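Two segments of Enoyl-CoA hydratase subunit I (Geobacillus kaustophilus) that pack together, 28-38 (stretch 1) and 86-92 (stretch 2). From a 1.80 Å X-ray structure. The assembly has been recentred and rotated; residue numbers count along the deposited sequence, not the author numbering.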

# COMPACT_ATOMS: atom_id res chain seq x y z
N ALA A 28 -12.02 8.99 -28.13
CA ALA A 28 -12.77 7.76 -27.90
C ALA A 28 -11.86 6.54 -27.97
O ALA A 28 -11.12 6.35 -28.94
CB ALA A 28 -13.89 7.64 -28.92
N LEU A 29 -11.92 5.70 -26.94
CA LEU A 29 -11.09 4.51 -26.89
C LEU A 29 -11.67 3.34 -27.69
O LEU A 29 -12.15 2.36 -27.12
CB LEU A 29 -10.85 4.08 -25.44
CG LEU A 29 -10.02 5.09 -24.64
CD1 LEU A 29 -9.77 4.56 -23.24
CD2 LEU A 29 -8.70 5.33 -25.36
N SER A 30 -11.61 3.46 -29.01
CA SER A 30 -12.09 2.41 -29.90
C SER A 30 -11.01 1.33 -29.85
O SER A 30 -9.94 1.55 -29.30
CB SER A 30 -12.20 2.94 -31.32
OG SER A 30 -10.94 3.40 -31.78
N ARG A 31 -11.29 0.16 -30.42
CA ARG A 31 -10.29 -0.90 -30.41
C ARG A 31 -9.01 -0.42 -31.10
O ARG A 31 -7.90 -0.77 -30.68
CB ARG A 31 -10.81 -2.16 -31.09
CG ARG A 31 -11.96 -2.85 -30.36
CD ARG A 31 -12.17 -4.26 -30.89
NE ARG A 31 -12.40 -4.27 -32.34
CZ ARG A 31 -13.54 -3.92 -32.92
NH1 ARG A 31 -14.57 -3.54 -32.18
NH2 ARG A 31 -13.64 -3.96 -34.24
N GLN A 32 -9.16 0.38 -32.15
CA GLN A 32 -8.00 0.89 -32.88
C GLN A 32 -7.15 1.81 -32.01
O GLN A 32 -5.92 1.71 -31.99
CB GLN A 32 -8.45 1.63 -34.14
CG GLN A 32 -7.32 2.25 -34.96
CD GLN A 32 -6.26 1.23 -35.35
OE1 GLN A 32 -6.56 0.08 -35.64
NE2 GLN A 32 -5.00 1.67 -35.36
N MET A 33 -7.81 2.72 -31.29
CA MET A 33 -7.13 3.66 -30.41
C MET A 33 -6.37 2.90 -29.32
O MET A 33 -5.20 3.19 -29.05
CB MET A 33 -8.14 4.62 -29.78
CG MET A 33 -7.58 5.53 -28.69
SD MET A 33 -6.37 6.74 -29.28
CE MET A 33 -7.45 8.16 -29.59
N VAL A 34 -7.04 1.94 -28.69
CA VAL A 34 -6.40 1.15 -27.64
C VAL A 34 -5.17 0.43 -28.16
O VAL A 34 -4.13 0.41 -27.50
CB VAL A 34 -7.39 0.12 -27.04
CG1 VAL A 34 -6.67 -0.77 -26.02
CG2 VAL A 34 -8.56 0.85 -26.39
N ALA A 35 -5.27 -0.16 -29.35
CA ALA A 35 -4.14 -0.87 -29.94
C ALA A 35 -2.94 0.06 -30.11
O ALA A 35 -1.81 -0.32 -29.84
CB ALA A 35 -4.53 -1.48 -31.28
N GLU A 36 -3.20 1.29 -30.56
CA GLU A 36 -2.11 2.25 -30.74
C GLU A 36 -1.49 2.63 -29.40
O GLU A 36 -0.27 2.76 -29.28
CB GLU A 36 -2.62 3.50 -31.47
CG GLU A 36 -2.92 3.26 -32.94
CD GLU A 36 -3.26 4.53 -33.69
OE1 GLU A 36 -2.50 5.51 -33.57
OE2 GLU A 36 -4.29 4.54 -34.40
N ILE A 37 -2.34 2.79 -28.39
CA ILE A 37 -1.86 3.14 -27.06
C ILE A 37 -0.96 2.02 -26.54
O ILE A 37 0.11 2.27 -26.01
CB ILE A 37 -3.03 3.36 -26.08
CG1 ILE A 37 -3.86 4.57 -26.54
CG2 ILE A 37 -2.51 3.56 -24.67
CD1 ILE A 37 -5.23 4.69 -25.87
N VAL A 38 -1.41 0.78 -26.70
CA VAL A 38 -0.64 -0.38 -26.25
C VAL A 38 0.73 -0.43 -26.93
O VAL A 38 1.75 -0.66 -26.29
CB VAL A 38 -1.38 -1.71 -26.54
CG1 VAL A 38 -0.46 -2.89 -26.27
CG2 VAL A 38 -2.62 -1.80 -25.67
N ALA A 86 -7.66 -8.29 -24.36
CA ALA A 86 -6.31 -8.83 -24.20
C ALA A 86 -5.36 -7.64 -24.29
O ALA A 86 -4.29 -7.64 -23.68
CB ALA A 86 -6.01 -9.84 -25.29
N ASP A 87 -5.74 -6.63 -25.07
CA ASP A 87 -4.92 -5.43 -25.21
C ASP A 87 -4.87 -4.69 -23.88
O ASP A 87 -3.86 -4.10 -23.52
CB ASP A 87 -5.47 -4.50 -26.30
CG ASP A 87 -4.90 -4.80 -27.67
OD1 ASP A 87 -4.03 -5.69 -27.77
OD2 ASP A 87 -5.31 -4.13 -28.64
N TRP A 88 -5.98 -4.72 -23.15
CA TRP A 88 -6.01 -4.05 -21.86
C TRP A 88 -5.14 -4.80 -20.86
O TRP A 88 -4.53 -4.20 -19.98
CB TRP A 88 -7.45 -3.94 -21.33
CG TRP A 88 -8.25 -2.88 -22.04
CD1 TRP A 88 -8.98 -3.02 -23.18
CD2 TRP A 88 -8.37 -1.50 -21.65
NE1 TRP A 88 -9.55 -1.82 -23.53
CE2 TRP A 88 -9.19 -0.87 -22.61
CE3 TRP A 88 -7.86 -0.74 -20.59
CZ2 TRP A 88 -9.52 0.49 -22.53
CZ3 TRP A 88 -8.18 0.61 -20.51
CH2 TRP A 88 -9.01 1.21 -21.48
N ASP A 89 -5.06 -6.12 -21.01
CA ASP A 89 -4.23 -6.91 -20.12
C ASP A 89 -2.76 -6.55 -20.35
O ASP A 89 -1.96 -6.57 -19.42
CB ASP A 89 -4.43 -8.41 -20.36
CG ASP A 89 -5.83 -8.88 -20.01
OD1 ASP A 89 -6.44 -8.31 -19.08
OD2 ASP A 89 -6.31 -9.84 -20.65
N ARG A 90 -2.41 -6.23 -21.59
CA ARG A 90 -1.04 -5.86 -21.91
C ARG A 90 -0.68 -4.56 -21.21
O ARG A 90 0.46 -4.36 -20.80
CB ARG A 90 -0.86 -5.73 -23.43
CG ARG A 90 -0.96 -7.08 -24.14
CD ARG A 90 -1.05 -6.96 -25.65
NE ARG A 90 0.16 -6.42 -26.24
CZ ARG A 90 0.48 -6.54 -27.53
NH1 ARG A 90 -0.33 -7.18 -28.35
NH2 ARG A 90 1.61 -6.01 -27.99
N LEU A 91 -1.66 -3.67 -21.07
CA LEU A 91 -1.43 -2.40 -20.40
C LEU A 91 -1.20 -2.64 -18.91
O LEU A 91 -0.39 -1.96 -18.27
CB LEU A 91 -2.62 -1.46 -20.60
CG LEU A 91 -2.81 -0.88 -22.00
CD1 LEU A 91 -4.05 0.00 -22.03
CD2 LEU A 91 -1.58 -0.08 -22.40
N SER A 92 -1.90 -3.63 -18.37
CA SER A 92 -1.80 -3.98 -16.96
C SER A 92 -0.43 -4.49 -16.53
O SER A 92 -0.06 -4.38 -15.37
CB SER A 92 -2.84 -5.05 -16.60
OG SER A 92 -4.16 -4.60 -16.86
O HOH W 1 -7.62 -3.05 -29.25

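Two helical segments, 31-38 and 86-92, run in nearly the same direction, their axes inclined by 29° and 9.6 Å apart at closest approach. The register is set by two backbone pairs one helical turn apart: A35 CA lies 6.6 Å from D87 CA, and V38 CA lies 6.2 Å from L91 CA. Each helix is held by its own backbone hydrogen bonds, such as V38 N to V34 O at 2.9 Å and R90 N to A86 O at 3.1 Å. The first helix is also capped: S30, immediately before it, accepts a hydrogen bond through OG from M33 N at 3.2 Å, satisfying an amide that has no carbonyl one turn back within the helix.

No direct hydrogen bond joins the two stretches, so packing carries most of the contact, which buries 389 Å² over both sides. V38 has the largest share. Its CA-to-CB bond points toward the second helix, and its two methyls reach different neighbours: CG2 comes within 3.4 Å of D87 O and 3.8 Å of L91 CG, while CG1 sits over one face of the R90 guanidinium, 3.6 Å from R90 NE. V38 meets the guanidinium over one face, and R90 NE and NH2 keep hydrogen bonds elsewhere in the structure. A charged group can therefore cover an aliphatic side chain without giving up its polar partners.

One turn earlier, V34 plays a similar part against W88. The CA-to-CB bond of W88 points away from the first helix, yet chi1 of -75° and chi2 of 88° bring the indole back to it. V34 CG1 lies over the five-membered ring, 4.2 Å from its centroid and 23° off the ring normal, a CH-pi contact, and V34 CG2 is 4.0 Å from W88 CZ2. L29, in the loop before the helix, meets the ring at its edge, with CD1 3.9 Å from W88 CH2. One aromatic side chain thus offers two kinds of surface to two aliphatic residues. I37 adds a looser apolar contact, its CG2 4.4 Å from L91 CD2.

The polar link is made through water. Water 1 donates to R31 O at 2.7 Å and to D87 OD2 at 2.6 Å, bridging a first-turn carbonyl to the aspartate. Beside it, the carboxylate packs against A35: D87 OD2 is 3.7 Å from A35 CA and 3.8 Å from A35 CB.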